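Local coordinates for telomerase reverse transcriptase (Takifugu rubripes, PDB 4LMO), which elongates telomeres as the catalytic reverse transcriptase of telomerase, copying a template within the enzyme's RNA component, at residues 57-60 / 61-65. Residues are numbered along the deposited sequence; the frame is centred on the assembly and turned at random.
Sequences GLER and KPKKL
A type VI beta turn, R60 to K63, on the surface of the telomerase RNA-binding domain brings the carbonyl of R60 near that of P62 and the side chain of E59 near that of K63. The K61-P62 peptide is cis, and the CA atoms of R60 and K63 stand 6.7 Å apart, within the usual limit for a beta turn. No hydrogen bond closes it: R60 O lies 4.1 Å from K63 N, consistent with the VIb form, to which the extended backbone of K61 and P62 comes nearer. Instead R60 O approaches P62 O to 3.3 Å, a pair of acceptors that cannot bond to each other. The guanidinium of R45 offers them donors, NH2 bonding P62 O and NH1 more weakly R60 O, and its positive charge probably offsets their mutual repulsion.

Across the turn, E59 OE2 and K63 NZ are 4.2 Å apart. The opposite charges can attract, but the separation exceeds that of a salt bridge. E59 reaches out with an extended chain (chi2 178°), whereas K63 bends at chi2 (67°), and the two side chains meet at a slant. R60 contacts its neighbour differently: CG lies 4.0 Å and NE 3.9 Å from K61 O, with the carbonyl oblique to the guanidinium. CG sits between the backbone N and the carbonyl carbon (chi1 78°), which directs the arginine alongside the next peptide.

The turn lies in the loop between helices 40-48 and 67-70. R60 N bonds E50 OE2 just beyond the first helix, while L65, beginning a region inferred by similarity to contact template RNA, rests on I44 and R45 of helix 40-48 and on F49.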
loop_
_atom_site.group_PDB
_atom_site.type_symbol
_atom_site.label_atom_id
_atom_site.label_comp_id
_atom_site.label_asym_id
_atom_site.label_seq_id
_atom_site.Cartn_x
_atom_site.Cartn_y
_atom_site.Cartn_z
ATOM N N GLY A 57 16.598 11.991 2.070
ATOM C CA GLY A 57 17.176 13.304 2.326
ATOM C C GLY A 57 16.700 14.431 1.428
ATOM O O GLY A 57 17.179 15.553 1.550
ATOM N N LEU A 58 15.761 14.146 0.527
ATOM C CA LEU A 58 15.254 15.172 -0.386
ATOM C C LEU A 58 14.470 16.235 0.374
ATOM O O LEU A 58 13.572 15.920 1.158
ATOM C CB LEU A 58 14.403 14.556 -1.500
ATOM C CG LEU A 58 13.969 15.467 -2.656
ATOM C CD1 LEU A 58 15.155 15.954 -3.481
ATOM C CD2 LEU A 58 12.969 14.739 -3.542
ATOM N N GLU A 59 14.828 17.493 0.143
ATOM C CA GLU A 59 14.215 18.608 0.855
ATOM C C GLU A 59 13.662 19.662 -0.093
ATOM O O GLU A 59 14.283 19.999 -1.104
ATOM C CB GLU A 59 15.207 19.241 1.838
ATOM C CG GLU A 59 15.500 18.376 3.056
ATOM C CD GLU A 59 16.518 18.992 4.000
ATOM O OE1 GLU A 59 17.538 19.544 3.525
ATOM O OE2 GLU A 59 16.304 18.910 5.228
ATOM N N ARG A 60 12.481 20.166 0.241
ATOM C CA ARG A 60 11.883 21.280 -0.481
ATOM C C ARG A 60 11.230 22.262 0.489
ATOM O O ARG A 60 10.787 21.880 1.577
ATOM C CB ARG A 60 10.893 20.785 -1.543
ATOM C CG ARG A 60 9.524 20.351 -1.030
ATOM C CD ARG A 60 8.551 20.143 -2.180
ATOM N NE ARG A 60 8.514 21.311 -3.057
ATOM C CZ ARG A 60 7.813 21.401 -4.182
ATOM N NH1 ARG A 60 7.065 20.384 -4.597
ATOM N NH2 ARG A 60 7.859 22.517 -4.895
ATOM N N LYS A 61 11.190 23.531 0.097
ATOM C CA LYS A 61 10.513 24.554 0.888
ATOM C C LYS A 61 8.999 24.469 0.661
ATOM O O LYS A 61 8.560 24.171 -0.455
ATOM C CB LYS A 61 11.054 25.951 0.557
ATOM C CG LYS A 61 12.538 26.146 0.858
ATOM C CD LYS A 61 12.854 26.069 2.346
ATOM C CE LYS A 61 14.355 26.080 2.593
ATOM N NZ LYS A 61 14.695 25.911 4.034
ATOM N N PRO A 62 8.195 24.728 1.714
ATOM C CA PRO A 62 8.612 25.162 3.052
ATOM C C PRO A 62 9.122 24.028 3.944
ATOM O O PRO A 62 8.624 22.905 3.866
ATOM C CB PRO A 62 7.334 25.770 3.633
ATOM C CG PRO A 62 6.225 25.040 2.953
ATOM C CD PRO A 62 6.729 24.601 1.606
ATOM N N LYS A 63 10.122 24.337 4.766
ATOM C CA LYS A 63 10.672 23.392 5.738
ATOM C C LYS A 63 9.665 23.125 6.860
ATOM O O LYS A 63 9.412 21.972 7.218
ATOM C CB LYS A 63 12.009 23.912 6.291
ATOM C CG LYS A 63 12.554 23.185 7.518
ATOM C CD LYS A 63 12.961 21.749 7.221
ATOM C CE LYS A 63 13.332 21.014 8.499
ATOM N NZ LYS A 63 13.491 19.550 8.276
ATOM N N LYS A 64 9.100 24.198 7.410
ATOM C CA LYS A 64 8.022 24.089 8.388
ATOM C C LYS A 64 6.715 23.813 7.654
ATOM O O LYS A 64 6.454 24.399 6.598
ATOM C CB LYS A 64 7.916 25.374 9.216
ATOM C CG LYS A 64 6.916 25.306 10.364
ATOM C CD LYS A 64 7.044 26.500 11.296
ATOM C CE LYS A 64 6.111 26.362 12.489
ATOM N NZ LYS A 64 6.428 27.343 13.564
ATOM N N LEU A 65 5.906 22.912 8.209
ATOM C CA LEU A 65 4.597 22.596 7.646
ATOM C C LEU A 65 3.639 23.782 7.767
ATOM O O LEU A 65 3.509 24.358 8.849
ATOM C CB LEU A 65 3.987 21.376 8.344
ATOM C CG LEU A 65 4.522 19.977 8.031
ATOM C CD1 LEU A 65 3.951 18.966 9.012
ATOM C CD2 LEU A 65 4.210 19.567 6.598
#